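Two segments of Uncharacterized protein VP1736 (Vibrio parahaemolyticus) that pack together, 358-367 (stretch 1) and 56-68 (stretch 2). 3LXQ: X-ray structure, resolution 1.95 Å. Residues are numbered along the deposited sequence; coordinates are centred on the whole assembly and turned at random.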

# COMPACT_ATOMS: atom_id res chain seq x y z
N ALA A 358 -5.06 -17.16 5.65
CA ALA A 358 -5.61 -15.89 6.11
C ALA A 358 -7.11 -15.91 6.34
O ALA A 358 -7.90 -15.80 5.40
CB ALA A 358 -5.25 -14.78 5.10
N LYS A 359 -7.50 -16.05 7.61
CA LYS A 359 -8.88 -15.86 8.02
C LYS A 359 -9.00 -14.43 8.54
O LYS A 359 -8.68 -14.16 9.69
CB LYS A 359 -9.28 -16.87 9.12
CG LYS A 359 -10.72 -16.71 9.62
CD LYS A 359 -11.16 -17.86 10.51
CE LYS A 359 -12.67 -17.88 10.69
NZ LYS A 359 -13.07 -19.06 11.52
N THR A 360 -9.42 -13.51 7.67
CA THR A 360 -9.41 -12.10 8.02
C THR A 360 -10.64 -11.41 7.45
O THR A 360 -11.33 -11.98 6.58
CB THR A 360 -8.14 -11.39 7.48
OG1 THR A 360 -8.34 -10.95 6.13
CG2 THR A 360 -6.90 -12.30 7.55
N PRO A 361 -10.93 -10.18 7.91
CA PRO A 361 -12.02 -9.42 7.31
C PRO A 361 -11.60 -8.62 6.07
O PRO A 361 -12.41 -7.85 5.55
CB PRO A 361 -12.45 -8.48 8.45
CG PRO A 361 -11.19 -8.23 9.18
CD PRO A 361 -10.44 -9.54 9.15
N MSE A 362 -10.38 -8.79 5.59
CA MSE A 362 -9.89 -8.06 4.41
C MSE A 362 -10.69 -8.38 3.15
O MSE A 362 -10.92 -9.55 2.83
CB MSE A 362 -8.40 -8.33 4.15
CG MSE A 362 -7.48 -7.99 5.30
SE MSE A 362 -5.62 -7.97 4.74
CE MSE A 362 -5.26 -9.89 4.73
N ILE A 363 -11.10 -7.34 2.42
CA ILE A 363 -11.85 -7.53 1.19
C ILE A 363 -10.96 -7.38 -0.05
O ILE A 363 -11.41 -7.57 -1.18
CB ILE A 363 -13.08 -6.61 1.11
CG1 ILE A 363 -12.67 -5.13 1.05
CG2 ILE A 363 -14.00 -6.88 2.30
CD1 ILE A 363 -13.81 -4.18 0.72
N GLY A 364 -9.68 -7.05 0.17
CA GLY A 364 -8.70 -7.01 -0.91
C GLY A 364 -8.41 -8.39 -1.49
O GLY A 364 -8.55 -9.41 -0.80
N ARG A 365 -7.96 -8.41 -2.74
CA ARG A 365 -7.85 -9.63 -3.54
C ARG A 365 -6.49 -10.30 -3.34
O ARG A 365 -5.47 -9.62 -3.19
CB ARG A 365 -8.02 -9.29 -5.02
CG ARG A 365 -9.45 -9.03 -5.48
CD ARG A 365 -10.00 -7.65 -5.06
NE ARG A 365 -11.34 -7.45 -5.62
CZ ARG A 365 -11.58 -7.02 -6.87
NH1 ARG A 365 -10.57 -6.70 -7.67
NH2 ARG A 365 -12.84 -6.90 -7.30
N ASP A 366 -6.51 -11.62 -3.30
CA ASP A 366 -5.29 -12.43 -3.36
C ASP A 366 -4.99 -12.57 -4.83
O ASP A 366 -5.63 -13.34 -5.55
CB ASP A 366 -5.52 -13.79 -2.71
CG ASP A 366 -4.32 -14.74 -2.84
OD1 ASP A 366 -3.33 -14.42 -3.54
OD2 ASP A 366 -4.38 -15.83 -2.23
N LEU A 367 -4.01 -11.81 -5.29
CA LEU A 367 -3.79 -11.72 -6.74
C LEU A 367 -2.87 -12.82 -7.26
O LEU A 367 -2.52 -12.82 -8.45
CB LEU A 367 -3.30 -10.32 -7.12
CG LEU A 367 -4.35 -9.23 -6.89
CD1 LEU A 367 -3.73 -7.84 -6.86
CD2 LEU A 367 -5.51 -9.32 -7.89
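Stretch 2, residues 56-68: LVRASSTKIDFDP

How does stretch 2 lie on stretch 1? It arrives as the last turns of a helix, residues 56-61, and continues as a loop. Thr62 is the first residue to leave helical geometry, with a positive phi of 76°, and Lys63 then adopts an extended backbone. Stretch 1 leaves its strand after Thr360 and meets this helix end as a loop. The backbones come closest at Ile363 and Ser61, whose CA atoms are 5.4 Å apart.

What does Ile363 rest on? It gives up the most surface, 77 Å², and is buried against the last helical turn. Its CD1 lies 3.8 Å from CG1 of Val57, an apolar contact, while its carbonyl O is 3.6 Å from CB of Ser61. Ser61 keeps its own hydroxyl occupied within stretch 2: OG donates to O of Arg58 at 2.6 Å and accepts from N of Lys63 at 3.0 Å.

Why does Lys63 cover almost as much? Its CA-to-CB bond points toward stretch 1, and the side chain, with chi1 to chi3 all m, runs along the loop backbone. CE of Lys63 lies 3.5 Å from O of Met362, and NZ of Lys63 donates a hydrogen bond to O of Gly364 at 2.8 Å. A water accepts from N of Asp366 at 3.1 Å and, weakly, from NZ of Lys63 at 3.4 Å, carrying the link on to Asp366.

What does Arg365 add from stretch 1? Its guanidinium reaches back to carbonyls at the helix end, where the helical pattern runs out. NH2 of Arg365 donates to O of Ser60 at 2.9 Å, nearly straight at 166°; NE of Arg365 donates to O of Ser61, also at 2.9 Å but more bent, at 130°. Each stretch thus sends a basic side chain to the other's backbone oxygens.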

# COMPACT_ATOMS: atom_id res chain seq x y z
N LEU A 56 -23.19 -6.05 -1.60
CA LEU A 56 -22.49 -5.55 -2.76
C LEU A 56 -20.98 -5.49 -2.52
O LEU A 56 -20.21 -5.70 -3.45
CB LEU A 56 -23.03 -4.18 -3.20
CG LEU A 56 -24.46 -4.20 -3.76
CD1 LEU A 56 -24.99 -2.78 -3.87
CD2 LEU A 56 -24.53 -4.92 -5.11
N VAL A 57 -20.58 -5.22 -1.27
CA VAL A 57 -19.17 -5.19 -0.89
C VAL A 57 -18.58 -6.61 -0.97
O VAL A 57 -17.57 -6.84 -1.65
CB VAL A 57 -18.96 -4.52 0.52
CG1 VAL A 57 -17.56 -4.75 1.06
CG2 VAL A 57 -19.26 -3.02 0.44
N ARG A 58 -19.24 -7.56 -0.32
CA ARG A 58 -18.80 -8.96 -0.36
C ARG A 58 -18.76 -9.54 -1.78
O ARG A 58 -17.75 -10.12 -2.18
CB ARG A 58 -19.68 -9.82 0.54
CG ARG A 58 -19.40 -9.65 2.03
CD ARG A 58 -20.13 -10.72 2.84
NE ARG A 58 -21.56 -10.44 2.95
CZ ARG A 58 -22.16 -9.96 4.04
NH1 ARG A 58 -21.46 -9.70 5.14
NH2 ARG A 58 -23.46 -9.73 4.02
N ALA A 59 -19.84 -9.37 -2.53
CA ALA A 59 -19.87 -9.84 -3.92
C ALA A 59 -18.78 -9.19 -4.79
O ALA A 59 -18.02 -9.90 -5.47
CB ALA A 59 -21.26 -9.64 -4.54
N SER A 60 -18.67 -7.87 -4.76
CA SER A 60 -17.66 -7.19 -5.55
C SER A 60 -16.22 -7.49 -5.09
O SER A 60 -15.30 -7.35 -5.87
CB SER A 60 -17.90 -5.68 -5.62
OG SER A 60 -17.79 -5.09 -4.33
N SER A 61 -16.05 -7.93 -3.84
CA SER A 61 -14.72 -8.30 -3.32
C SER A 61 -14.09 -9.51 -4.04
O SER A 61 -12.87 -9.53 -4.29
CB SER A 61 -14.78 -8.54 -1.80
OG SER A 61 -15.26 -9.84 -1.48
N THR A 62 -14.92 -10.49 -4.40
CA THR A 62 -14.51 -11.81 -4.95
C THR A 62 -13.95 -12.77 -3.88
O THR A 62 -13.55 -13.89 -4.19
CB THR A 62 -13.54 -11.77 -6.18
OG1 THR A 62 -12.20 -11.51 -5.76
CG2 THR A 62 -13.99 -10.74 -7.25
N LYS A 63 -13.94 -12.33 -2.63
CA LYS A 63 -13.53 -13.19 -1.52
C LYS A 63 -14.51 -14.36 -1.37
O LYS A 63 -15.64 -14.27 -1.83
CB LYS A 63 -13.40 -12.40 -0.23
CG LYS A 63 -12.50 -11.16 -0.31
CD LYS A 63 -11.09 -11.47 -0.82
CE LYS A 63 -10.16 -11.85 0.34
NZ LYS A 63 -8.78 -12.09 -0.16
N ILE A 64 -14.08 -15.45 -0.74
CA ILE A 64 -14.91 -16.63 -0.59
C ILE A 64 -14.82 -17.13 0.86
O ILE A 64 -13.95 -16.70 1.62
CB ILE A 64 -14.52 -17.73 -1.61
CG1 ILE A 64 -13.02 -18.03 -1.58
CG2 ILE A 64 -14.90 -17.30 -3.04
CD1 ILE A 64 -12.59 -19.08 -0.55
N ASP A 65 -15.74 -18.03 1.23
CA ASP A 65 -15.82 -18.62 2.57
C ASP A 65 -16.01 -17.56 3.65
O ASP A 65 -15.26 -17.51 4.62
CB ASP A 65 -14.61 -19.55 2.86
CG ASP A 65 -14.85 -20.51 4.03
OD1 ASP A 65 -16.01 -20.66 4.47
OD2 ASP A 65 -13.87 -21.12 4.50
N PHE A 66 -17.02 -16.71 3.46
CA PHE A 66 -17.35 -15.65 4.42
C PHE A 66 -17.97 -16.24 5.70
O PHE A 66 -18.65 -17.26 5.65
CB PHE A 66 -18.33 -14.64 3.80
CG PHE A 66 -17.69 -13.66 2.84
CD1 PHE A 66 -17.00 -12.54 3.31
CD2 PHE A 66 -17.81 -13.84 1.46
CE1 PHE A 66 -16.42 -11.62 2.42
CE2 PHE A 66 -17.24 -12.92 0.56
CZ PHE A 66 -16.55 -11.81 1.04
N ASP A 67 -17.74 -15.59 6.84
CA ASP A 67 -18.30 -16.01 8.12
C ASP A 67 -18.72 -14.78 8.92
O ASP A 67 -17.96 -14.31 9.76
CB ASP A 67 -17.28 -16.85 8.91
CG ASP A 67 -17.83 -17.37 10.24
OD1 ASP A 67 -19.02 -17.12 10.56
OD2 ASP A 67 -17.06 -18.02 10.99
N PRO A 68 -19.93 -14.26 8.66
CA PRO A 68 -20.34 -12.97 9.20
C PRO A 68 -20.78 -12.99 10.67
O PRO A 68 -21.21 -11.95 11.20
CB PRO A 68 -21.50 -12.55 8.28
CG PRO A 68 -21.80 -13.74 7.39
CD PRO A 68 -21.02 -14.90 7.91
O HOH W 1 -9.15 -13.32 -3.35